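Local coordinates for putative acetyltransferase Ta0821 (Thermoplasma acidophilum DSM 1728, PDB 3C26), which is a putative GNAT-family acetyltransferase that probably transfers acyl groups, although its substrate is not known, at residues 13-19 with 53-58; 145-151 with 239-245; 225-229 with 247-253. One frame throughout, in Å; residues are numbered along the deposited sequence.

How the contacts relate
Contact 1 comes first along the chain. It joins residues 13-19 to the end of helix 45-58 and closes a loop rich in helix beside strands 62-67 and 70-79. It is complete before contact 2 opens, and the two lie on opposite sides of the chain's centre, about 29 Å between centres. Contact 2 closes a much longer loop by pairing strands 141-153 and 237-243. Contact 3 crosses it, because its residues 225-229 fall inside that loop and 247-253 follow it. The two touch: Ala248 and Leu251 of contact 3 pack on Pro147 and Tyr149 of contact 2. Both also reach the second subunit.

Contact 1 of 3, residues 13-19 with 53-58; sequences PSDIDEI and IERWVN
Asn58 OD1 lies against Pro13, 3.1 Å from Pro13 CG, with Pro13 CB slightly farther off. Ile16 CD1 approaches the same Asn58 OD1 at 3.8 Å. These are contacts with carbon, not hydrogen bonds. Deeper in the contact, aliphatic side chains meet. Ile16 and Val57 slide past each other in opposite directions, Ile16 CG1 lying 3.7 Å from Val57 CG1. The end of Ile16 continues across Glu54 at about a right angle, and its CD1 comes to 3.6 Å from Glu54 CG. The Glu54 chain is extended, with CG anti to the backbone N (chi1 -175°), which lays its CG and carboxylate beside both methyls of Ile16. Val57 serves two isoleucines. Its CG1 faces Ile16, while its CG2 meets Ile19 CD1 tip to tip at 3.7 Å. Ile19 also sets its CG2 against CD1 of Ile53, one turn before Val57, at 3.8 Å. The neighbouring strands complete the setting: Ile19 rests on Thr74 and Val57 on Val62. Asp15 OD2 bonds to the backbone N of Ser12 and forms a salt bridge with Arg66. Both helices lie between strands 7-10 and 62-67 in the chain, as the first helices do in the GNAT fold. The chemistry is divided by depth. Ile16, Ile19, Ile53 and Val57 are buried, whereas Pro13, Glu54 and Asn58 are exposed, so the two helices are held by hydrophobic burial and shape, without directional bonds between them.

Contact 2 of 3, residues 145-151 with 239-245; sequences EYPIYTF and ITFYVRK. With EDO (1,2-ethanediol), chain F.
Phe151 N bonds to Ile239 O at 2.7 Å, and Ile239 N returns a longer bond to Phe151 O. Tyr149 and Phe241 form the next antiparallel hydrogen-bonded pair, with Tyr149 N to Phe241 O at 2.9 Å. Val243 N then gives a straight bond to Pro147 O (3.0 Å, 179° at the hydrogen). Pro147 has no N-H to return it. Past the strand's end, Lys245 N bonds to Glu145 O at 2.8 Å. Lys245 NZ holds O1 of 1,2-ethanediol, probably from the crystallisation liquor, at 2.6 Å. That O1 bonds weakly to Glu145 OE2, which also meets Ser258 OG.

Tyr146 lies alongside Arg244. Arg244 CA makes a CH-pi contact over the ring face, 4.0 Å from the ring centroid. The Arg244 chain bends at chi3 (-60°), and Tyr146 OH sits above the centre of its guanidinium, whose plane is 50° from that of the ring. Asn220 OD1 bonds to the hydroxyl, while Asn220 O, Cys174 O and Glu144 hold Arg244. Without the ring and hydroxyl of Tyr146, as with an alanine here, Asn220 OD1 is likely to lose this partner and a gap to open beside Arg244.

Ile148 CG1 lies 3.6 Å from Tyr242 CD2, and Thr240 flanks Thr150 on the same face. On the other face, Phe151 and Phe241 meet obliquely, and Tyr149 crosses Val243.

Thr150 makes backbone bonds to the second subunit, and helix 225-232 packs on Phe151 and Phe241. Strand 258-265 lies between 119-125 and 141-153, consistent with GNAT strand order, and this pair joins that part to strand 214-221 beyond 237-243.

Contact 3 of 3, residues 225-229 with 247-253; sequences ASSFI and LANGLPY
Ala225 opens the contact near the start of helix 225-232. Its CB points at the other segment and lies 4.2 Å from Leu251 CD2. Leu247 CD1 also approaches this methyl, more loosely.

Ser226 comes next. Its OG rests 3.3 Å from Leu251 CD2, with Pro252 CD and Gly250 O farther away. The hydroxyl therefore meets carbon here and makes no hydrogen bond to Gly250 O. The backbone of Ser226 is linked across the contact by water. One water donates to Ser226 O at 2.7 Å and lies 2.5 Å from Tyr253 OH. This bridge supplies the polar link between the helix and the loop.

One turn after Ala225, Ile229 reaches toward Leu251. The two side chains meet tip to tip, Ile229 CD1 being 3.5 Å from Leu251 CD1. The other Ile229 branch, CG2, passes Tyr253 OH at 4.1 Å. Leu251 CD1 meets Ile229, while CD2 lies against Ser226 and Ala225 and also near Ile229 CD1. Leu251 CG is anti to its own carbonyl carbon (chi1 -71°), which carries the fork to the helix.

The loop has an ordered shape. A type I turn runs from Ala248 to Leu251, closed by Leu251 N to Ala248 O at 3.1 Å. Pro252 CG then lies over the centre of the Tyr253 ring, 3.9 Å above its plane.

The contact thus packs helix 225-232 against the turn and loop after helix 245-248, next to the subunit interface. There Leu251 O accepts a bond from Gln152 NE2 of the second subunit, and Tyr253 packs on Phe151 of that subunit. Within the chain, Ile229 rests on Phe151 and Phe241 of strands 141-153 and 237-243, Leu251 and Ala248 on Tyr149 of strand 141-153, and Leu247 on Val219 of strand 214-221.

Contact 1 of 3, residues 13-19 with 53-58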
loop_
_atom_site.group_PDB
_atom_site.type_symbol
_atom_site.label_atom_id
_atom_site.label_comp_id
_atom_site.label_asym_id
_atom_site.label_seq_id
_atom_site.Cartn_x
_atom_site.Cartn_y
_atom_site.Cartn_z
ATOM N N PRO A 13 -12.946 -33.141 5.316
ATOM C CA PRO A 13 -12.631 -33.206 3.890
ATOM C C PRO A 13 -13.823 -33.041 2.971
ATOM O O PRO A 13 -13.652 -32.639 1.823
ATOM C CB PRO A 13 -11.994 -34.588 3.740
ATOM C CG PRO A 13 -11.289 -34.787 5.040
ATOM C CD PRO A 13 -12.243 -34.208 6.062
ATOM N N SER A 14 -15.028 -33.313 3.472
ATOM C CA SER A 14 -16.210 -33.172 2.636
ATOM C C SER A 14 -16.554 -31.707 2.441
ATOM O O SER A 14 -17.341 -31.357 1.553
ATOM C CB SER A 14 -17.411 -33.943 3.198
ATOM O OG SER A 14 -17.785 -33.463 4.467
ATOM N N ASP A 15 -15.897 -30.853 3.237
ATOM C CA ASP A 15 -16.114 -29.397 3.206
ATOM C C ASP A 15 -15.144 -28.711 2.263
ATOM O O ASP A 15 -15.286 -27.527 1.981
ATOM C CB ASP A 15 -15.894 -28.760 4.599
ATOM C CG ASP A 15 -16.855 -29.275 5.655
ATOM O OD1 ASP A 15 -18.038 -29.454 5.352
ATOM O OD2 ASP A 15 -16.434 -29.427 6.819
ATOM N N ILE A 16 -14.175 -29.465 1.750
ATOM C CA ILE A 16 -13.065 -28.870 0.979
ATOM C C ILE A 16 -13.501 -28.133 -0.287
ATOM O O ILE A 16 -12.990 -27.069 -0.594
ATOM C CB ILE A 16 -11.941 -29.864 0.656
ATOM C CG1 ILE A 16 -11.297 -30.335 1.967
ATOM C CG2 ILE A 16 -10.819 -29.200 -0.140
ATOM C CD1 ILE A 16 -10.118 -31.386 1.774
ATOM N N ASP A 17 -14.447 -28.698 -1.014
ATOM C CA ASP A 17 -14.861 -28.057 -2.261
ATOM C C ASP A 17 -15.480 -26.685 -1.998
ATOM O O ASP A 17 -15.304 -25.739 -2.756
ATOM C CB ASP A 17 -15.830 -28.925 -3.056
ATOM C CG ASP A 17 -15.136 -29.886 -3.992
ATOM O OD1 ASP A 17 -13.894 -29.832 -4.151
ATOM O OD2 ASP A 17 -15.872 -30.691 -4.610
ATOM N N GLU A 18 -16.164 -26.576 -0.866
ATOM C CA GLU A 18 -16.822 -25.326 -0.493
ATOM C C GLU A 18 -15.781 -24.373 0.017
ATOM O O GLU A 18 -15.713 -23.245 -0.397
ATOM C CB GLU A 18 -17.932 -25.556 0.528
ATOM C CG GLU A 18 -19.161 -26.152 -0.138
ATOM C CD GLU A 18 -20.066 -26.891 0.794
ATOM O OE1 GLU A 18 -19.757 -28.051 1.168
ATOM O OE2 GLU A 18 -21.130 -26.338 1.120
ATOM N N ILE A 19 -14.916 -24.903 0.865
ATOM C CA ILE A 19 -13.865 -24.138 1.494
ATOM C C ILE A 19 -12.954 -23.466 0.460
ATOM O O ILE A 19 -12.505 -22.335 0.643
ATOM C CB ILE A 19 -13.009 -24.989 2.477
ATOM C CG1 ILE A 19 -13.848 -25.325 3.738
ATOM C CG2 ILE A 19 -11.744 -24.211 2.839
ATOM C CD1 ILE A 19 -13.211 -26.369 4.762
ATOM N N ILE A 53 -4.193 -24.831 2.889
ATOM C CA ILE A 53 -5.506 -24.930 3.552
ATOM C C ILE A 53 -6.124 -26.320 3.425
ATOM O O ILE A 53 -6.809 -26.758 4.334
ATOM C CB ILE A 53 -6.509 -23.819 3.077
ATOM C CG1 ILE A 53 -7.745 -23.782 4.022
ATOM C CG2 ILE A 53 -6.863 -24.029 1.608
ATOM C CD1 ILE A 53 -8.613 -22.474 3.978
ATOM N N GLU A 54 -5.915 -26.982 2.287
ATOM C CA GLU A 54 -6.461 -28.338 2.072
ATOM C C GLU A 54 -5.822 -29.314 3.053
ATOM O O GLU A 54 -6.535 -30.126 3.710
ATOM C CB GLU A 54 -6.323 -28.811 0.618
ATOM C CG GLU A 54 -7.007 -30.162 0.441
ATOM C CD GLU A 54 -7.073 -30.625 -0.995
ATOM O OE1 GLU A 54 -6.493 -29.972 -1.875
ATOM O OE2 GLU A 54 -7.732 -31.650 -1.241
ATOM N N ARG A 55 -4.502 -29.158 3.223
ATOM C CA ARG A 55 -3.706 -29.966 4.174
ATOM C C ARG A 55 -4.211 -29.782 5.599
ATOM O O ARG A 55 -4.430 -30.735 6.353
ATOM C CB ARG A 55 -2.199 -29.655 4.090
ATOM C CG ARG A 55 -1.490 -30.480 3.020
ATOM C CD ARG A 55 -0.026 -30.121 2.763
ATOM N NE ARG A 55 0.165 -28.932 1.910
ATOM C CZ ARG A 55 1.349 -28.364 1.705
ATOM N NH1 ARG A 55 2.431 -28.856 2.301
ATOM N NH2 ARG A 55 1.461 -27.289 0.933
ATOM N N TRP A 56 -4.434 -28.528 5.945
ATOM C CA TRP A 56 -4.947 -28.187 7.255
ATOM C C TRP A 56 -6.261 -28.845 7.550
ATOM O O TRP A 56 -6.451 -29.345 8.633
ATOM C CB TRP A 56 -5.166 -26.671 7.387
ATOM C CG TRP A 56 -3.884 -25.855 7.523
ATOM C CD1 TRP A 56 -2.653 -26.324 7.878
ATOM C CD2 TRP A 56 -3.755 -24.437 7.430
ATOM N NE1 TRP A 56 -1.768 -25.293 7.988
ATOM C CE2 TRP A 56 -2.417 -24.120 7.703
ATOM C CE3 TRP A 56 -4.647 -23.396 7.137
ATOM C CZ2 TRP A 56 -1.945 -22.805 7.699
ATOM C CZ3 TRP A 56 -4.158 -22.088 7.123
ATOM C CH2 TRP A 56 -2.844 -21.809 7.422
ATOM N N VAL A 57 -7.187 -28.733 6.592
ATOM C CA VAL A 57 -8.542 -29.312 6.715
ATOM C C VAL A 57 -8.432 -30.801 6.961
ATOM O O VAL A 57 -9.093 -31.367 7.822
ATOM C CB VAL A 57 -9.475 -29.032 5.464
ATOM C CG1 VAL A 57 -10.801 -29.765 5.612
ATOM C CG2 VAL A 57 -9.687 -27.511 5.268
ATOM N N ASN A 58 -7.548 -31.423 6.202
ATOM C CA ASN A 58 -7.312 -32.872 6.310
ATOM C C ASN A 58 -6.653 -33.285 7.627
ATOM O O ASN A 58 -6.838 -34.402 8.088
ATOM C CB ASN A 58 -6.494 -33.374 5.120
ATOM C CG ASN A 58 -7.344 -33.552 3.873
ATOM O OD1 ASN A 58 -8.469 -34.006 3.966
ATOM N ND2 ASN A 58 -6.777 -33.281 2.707
#

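Contact 2 of 3, residues 145-151 with 239-245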
loop_
_atom_site.group_PDB
_atom_site.type_symbol
_atom_site.label_atom_id
_atom_site.label_comp_id
_atom_site.label_asym_id
_atom_site.label_seq_id
_atom_site.Cartn_x
_atom_site.Cartn_y
_atom_site.Cartn_z
ATOM N N GLU A 145 5.809 -6.350 14.554
ATOM C CA GLU A 145 5.488 -5.925 13.197
ATOM C C GLU A 145 6.640 -6.206 12.243
ATOM O O GLU A 145 7.808 -6.009 12.599
ATOM C CB GLU A 145 5.123 -4.422 13.264
ATOM C CG GLU A 145 5.378 -3.620 12.072
ATOM C CD GLU A 145 4.687 -2.271 12.137
ATOM O OE1 GLU A 145 4.979 -1.444 13.036
ATOM O OE2 GLU A 145 3.840 -2.043 11.287
ATOM N N TYR A 146 6.290 -6.689 11.044
ATOM C CA TYR A 146 7.249 -7.051 9.978
ATOM C C TYR A 146 6.973 -6.310 8.674
ATOM O O TYR A 146 6.198 -6.787 7.834
ATOM C CB TYR A 146 7.241 -8.566 9.660
ATOM C CG TYR A 146 7.870 -9.418 10.721
ATOM C CD1 TYR A 146 7.280 -9.541 11.975
ATOM C CD2 TYR A 146 9.054 -10.101 10.488
ATOM C CE1 TYR A 146 7.872 -10.303 12.983
ATOM C CE2 TYR A 146 9.654 -10.883 11.489
ATOM C CZ TYR A 146 9.053 -10.975 12.725
ATOM O OH TYR A 146 9.623 -11.742 13.691
ATOM N N PRO A 147 7.610 -5.140 8.484
ATOM C CA PRO A 147 7.493 -4.434 7.223
ATOM C C PRO A 147 7.817 -5.354 6.053
ATOM O O PRO A 147 8.662 -6.225 6.167
ATOM C CB PRO A 147 8.537 -3.326 7.343
ATOM C CG PRO A 147 8.702 -3.097 8.703
ATOM C CD PRO A 147 8.424 -4.384 9.446
ATOM N N ILE A 148 7.105 -5.154 4.948
ATOM C CA ILE A 148 7.169 -6.036 3.763
ATOM C C ILE A 148 7.871 -5.393 2.569
ATOM O O ILE A 148 7.519 -4.315 2.170
ATOM C CB ILE A 148 5.762 -6.381 3.306
ATOM C CG1 ILE A 148 4.974 -7.148 4.395
ATOM C CG2 ILE A 148 5.823 -7.219 2.016
ATOM C CD1 ILE A 148 3.448 -7.319 4.093
ATOM N N TYR A 149 8.853 -6.081 2.013
ATOM C CA TYR A 149 9.664 -5.610 0.873
ATOM C C TYR A 149 9.586 -6.614 -0.217
ATOM O O TYR A 149 10.012 -7.746 -0.041
ATOM C CB TYR A 149 11.141 -5.450 1.277
ATOM C CG TYR A 149 11.304 -4.600 2.494
ATOM C CD1 TYR A 149 11.095 -5.129 3.762
ATOM C CD2 TYR A 149 11.586 -3.231 2.380
ATOM C CE1 TYR A 149 11.197 -4.327 4.908
ATOM C CE2 TYR A 149 11.673 -2.445 3.488
ATOM C CZ TYR A 149 11.502 -3.006 4.764
ATOM O OH TYR A 149 11.584 -2.195 5.882
ATOM N N THR A 150 9.018 -6.208 -1.346
ATOM C CA THR A 150 8.821 -7.099 -2.470
ATOM C C THR A 150 9.742 -6.727 -3.603
ATOM O O THR A 150 9.878 -5.569 -3.971
ATOM C CB THR A 150 7.346 -7.147 -2.997
ATOM O OG1 THR A 150 6.423 -7.489 -1.954
ATOM C CG2 THR A 150 7.198 -8.206 -4.088
ATOM N N PHE A 151 10.366 -7.757 -4.155
ATOM C CA PHE A 151 11.356 -7.618 -5.213
ATOM C C PHE A 151 11.017 -8.452 -6.404
ATOM O O PHE A 151 10.345 -9.488 -6.327
ATOM C CB PHE A 151 12.757 -7.985 -4.702
ATOM C CG PHE A 151 13.296 -7.006 -3.702
ATOM C CD1 PHE A 151 13.996 -5.903 -4.116
ATOM C CD2 PHE A 151 13.029 -7.156 -2.351
ATOM C CE1 PHE A 151 14.443 -4.960 -3.195
ATOM C CE2 PHE A 151 13.470 -6.204 -1.407
ATOM C CZ PHE A 151 14.177 -5.127 -1.829
ATOM N N ILE A 239 10.217 -12.347 -4.931
ATOM C CA ILE A 239 10.998 -12.436 -3.682
ATOM C C ILE A 239 10.506 -11.399 -2.694
ATOM O O ILE A 239 10.597 -10.192 -2.938
ATOM C CB ILE A 239 12.543 -12.260 -3.881
ATOM C CG1 ILE A 239 13.047 -13.150 -5.003
ATOM C CG2 ILE A 239 13.290 -12.601 -2.595
ATOM C CD1 ILE A 239 12.612 -14.619 -4.874
ATOM N N THR A 240 9.993 -11.894 -1.572
ATOM C CA THR A 240 9.382 -11.060 -0.526
ATOM C C THR A 240 10.021 -11.304 0.837
ATOM O O THR A 240 10.099 -12.449 1.358
ATOM C CB THR A 240 7.830 -11.309 -0.392
ATOM O OG1 THR A 240 7.191 -11.368 -1.700
ATOM C CG2 THR A 240 7.144 -10.236 0.488
ATOM N N PHE A 241 10.470 -10.191 1.397
ATOM C CA PHE A 241 11.058 -10.166 2.723
ATOM C C PHE A 241 10.110 -9.535 3.672
ATOM O O PHE A 241 9.606 -8.443 3.436
ATOM C CB PHE A 241 12.344 -9.354 2.757
ATOM C CG PHE A 241 13.412 -9.872 1.843
ATOM C CD1 PHE A 241 13.418 -9.511 0.502
ATOM C CD2 PHE A 241 14.405 -10.735 2.306
ATOM C CE1 PHE A 241 14.383 -9.971 -0.345
ATOM C CE2 PHE A 241 15.386 -11.198 1.438
ATOM C CZ PHE A 241 15.382 -10.813 0.131
ATOM N N TYR A 242 9.882 -10.277 4.758
ATOM C CA TYR A 242 9.129 -9.806 5.913
ATOM C C TYR A 242 10.183 -9.594 6.969
ATOM O O TYR A 242 10.778 -10.538 7.455
ATOM C CB TYR A 242 8.107 -10.833 6.336
ATOM C CG TYR A 242 7.028 -11.123 5.304
ATOM C CD1 TYR A 242 7.214 -12.054 4.295
ATOM C CD2 TYR A 242 5.819 -10.496 5.379
ATOM C CE1 TYR A 242 6.225 -12.341 3.410
ATOM C CE2 TYR A 242 4.803 -10.780 4.499
ATOM C CZ TYR A 242 5.010 -11.691 3.505
ATOM O OH TYR A 242 3.997 -11.908 2.599
ATOM N N VAL A 243 10.444 -8.335 7.273
ATOM C CA VAL A 243 11.571 -7.946 8.127
ATOM C C VAL A 243 11.123 -7.361 9.445
ATOM O O VAL A 243 10.271 -6.522 9.484
ATOM C CB VAL A 243 12.509 -6.950 7.394
ATOM C CG1 VAL A 243 13.751 -6.647 8.228
ATOM C CG2 VAL A 243 12.948 -7.510 6.049
ATOM N N ARG A 244 11.685 -7.875 10.535
ATOM C CA ARG A 244 11.291 -7.429 11.840
ATOM C C ARG A 244 11.504 -5.919 11.938
ATOM O O ARG A 244 12.535 -5.394 11.550
ATOM C CB ARG A 244 12.016 -8.198 12.965
ATOM C CG ARG A 244 11.441 -7.853 14.369
ATOM C CD ARG A 244 12.340 -8.306 15.484
ATOM N NE ARG A 244 12.595 -9.743 15.513
ATOM C CZ ARG A 244 11.862 -10.655 16.143
ATOM N NH1 ARG A 244 10.760 -10.338 16.765
ATOM N NH2 ARG A 244 12.241 -11.911 16.113
ATOM N N LYS A 245 10.492 -5.230 12.441
ATOM C CA LYS A 245 10.484 -3.742 12.525
ATOM C C LYS A 245 11.823 -3.092 12.968
ATOM O O LYS A 245 12.342 -2.144 12.322
ATOM C CB LYS A 245 9.333 -3.304 13.428
ATOM C CG LYS A 245 9.153 -1.825 13.554
ATOM C CD LYS A 245 8.888 -1.226 12.223
ATOM C CE LYS A 245 8.154 0.086 12.317
ATOM N NZ LYS A 245 7.959 0.712 10.967
HETATM C C1 EDO F . 6.053 0.418 8.635
HETATM O O1 EDO F . 6.036 -0.469 9.773
HETATM C C2 EDO F . 5.169 -0.072 7.482
HETATM O O2 EDO F . 3.841 0.461 7.589
#

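Contact 3 of 3, residues 225-229 with 247-253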
loop_
_atom_site.group_PDB
_atom_site.type_symbol
_atom_site.label_atom_id
_atom_site.label_comp_id
_atom_site.label_asym_id
_atom_site.label_seq_id
_atom_site.Cartn_x
_atom_site.Cartn_y
_atom_site.Cartn_z
ATOM N N ALA A 225 20.857 -6.435 7.826
ATOM C CA ALA A 225 19.696 -6.808 6.984
ATOM C C ALA A 225 19.814 -6.254 5.571
ATOM O O ALA A 225 19.443 -6.918 4.612
ATOM C CB ALA A 225 18.344 -6.391 7.627
ATOM N N SER A 226 20.349 -5.045 5.433
ATOM C CA SER A 226 20.528 -4.479 4.065
ATOM C C SER A 226 21.308 -5.430 3.161
ATOM O O SER A 226 20.934 -5.681 2.023
ATOM C CB SER A 226 21.261 -3.139 4.089
ATOM O OG SER A 226 20.472 -2.168 4.738
ATOM N N SER A 227 22.403 -5.967 3.686
ATOM C CA SER A 227 23.267 -6.853 2.869
ATOM C C SER A 227 22.580 -8.159 2.574
ATOM O O SER A 227 22.716 -8.739 1.487
ATOM C CB SER A 227 24.604 -7.159 3.559
ATOM O OG SER A 227 25.478 -6.061 3.459
ATOM N N PHE A 228 21.841 -8.629 3.569
ATOM C CA PHE A 228 21.102 -9.882 3.409
ATOM C C PHE A 228 20.068 -9.738 2.276
ATOM O O PHE A 228 19.905 -10.601 1.407
ATOM C CB PHE A 228 20.431 -10.323 4.722
ATOM C CG PHE A 228 19.772 -11.653 4.606
ATOM C CD1 PHE A 228 20.484 -12.817 4.833
ATOM C CD2 PHE A 228 18.441 -11.749 4.171
ATOM C CE1 PHE A 228 19.874 -14.067 4.664
ATOM C CE2 PHE A 228 17.841 -12.968 3.984
ATOM C CZ PHE A 228 18.561 -14.135 4.224
ATOM N N ILE A 229 19.382 -8.617 2.265
ATOM C CA ILE A 229 18.370 -8.398 1.240
ATOM C C ILE A 229 19.005 -8.204 -0.118
ATOM O O ILE A 229 18.530 -8.710 -1.129
ATOM C CB ILE A 229 17.507 -7.172 1.557
ATOM C CG1 ILE A 229 16.527 -7.523 2.668
ATOM C CG2 ILE A 229 16.759 -6.736 0.338
ATOM C CD1 ILE A 229 15.925 -6.342 3.272
ATOM N N LEU A 247 14.713 -4.030 12.723
ATOM C CA LEU A 247 15.754 -4.138 11.695
ATOM C C LEU A 247 15.439 -3.287 10.467
ATOM O O LEU A 247 16.329 -2.828 9.736
ATOM C CB LEU A 247 15.865 -5.570 11.193
ATOM C CG LEU A 247 16.193 -6.711 12.132
ATOM C CD1 LEU A 247 16.481 -7.877 11.271
ATOM C CD2 LEU A 247 17.390 -6.390 12.940
ATOM N N ALA A 248 14.142 -3.156 10.216
ATOM C CA ALA A 248 13.605 -2.495 9.003
ATOM C C ALA A 248 13.940 -1.015 9.055
ATOM O O ALA A 248 14.055 -0.289 8.061
ATOM C CB ALA A 248 12.089 -2.710 8.927
ATOM N N ASN A 249 14.164 -0.600 10.273
ATOM C CA ASN A 249 14.401 0.791 10.575
ATOM C C ASN A 249 15.732 1.221 9.995
ATOM O O ASN A 249 15.970 2.389 9.743
ATOM C CB ASN A 249 14.305 1.027 12.100
ATOM C CG ASN A 249 12.866 0.900 12.629
ATOM O OD1 ASN A 249 11.897 1.015 11.880
ATOM N ND2 ASN A 249 12.733 0.674 13.921
ATOM N N GLY A 250 16.595 0.257 9.732
ATOM C CA GLY A 250 17.940 0.539 9.197
ATOM C C GLY A 250 18.067 0.261 7.694
ATOM O O GLY A 250 19.142 0.307 7.118
ATOM N N LEU A 251 16.948 0.010 7.045
ATOM C CA LEU A 251 16.941 -0.252 5.597
ATOM C C LEU A 251 16.640 1.044 4.812
ATOM O O LEU A 251 15.915 1.892 5.297
ATOM C CB LEU A 251 15.894 -1.322 5.241
ATOM C CG LEU A 251 16.186 -2.762 5.656
ATOM C CD1 LEU A 251 14.965 -3.677 5.380
ATOM C CD2 LEU A 251 17.421 -3.321 4.986
ATOM N N PRO A 252 17.186 1.204 3.589
ATOM C CA PRO A 252 16.874 2.429 2.803
ATOM C C PRO A 252 15.443 2.553 2.290
ATOM O O PRO A 252 14.894 3.633 2.220
ATOM C CB PRO A 252 17.805 2.325 1.580
ATOM C CG PRO A 252 18.257 0.919 1.533
ATOM C CD PRO A 252 18.311 0.468 2.995
ATOM N N TYR A 253 14.850 1.457 1.901
ATOM C CA TYR A 253 13.506 1.484 1.351
ATOM C C TYR A 253 12.547 1.633 2.491
ATOM O O TYR A 253 12.730 1.046 3.544
ATOM C CB TYR A 253 13.157 0.178 0.654
ATOM C CG TYR A 253 14.342 -0.626 0.268
ATOM C CD1 TYR A 253 14.905 -1.521 1.172
ATOM C CD2 TYR A 253 14.924 -0.490 -0.975
ATOM C CE1 TYR A 253 16.008 -2.259 0.860
ATOM C CE2 TYR A 253 16.048 -1.246 -1.303
ATOM C CZ TYR A 253 16.573 -2.127 -0.378
ATOM O OH TYR A 253 17.686 -2.883 -0.682
HETATM O O HOH W 1 19.401 -3.731 0.861
#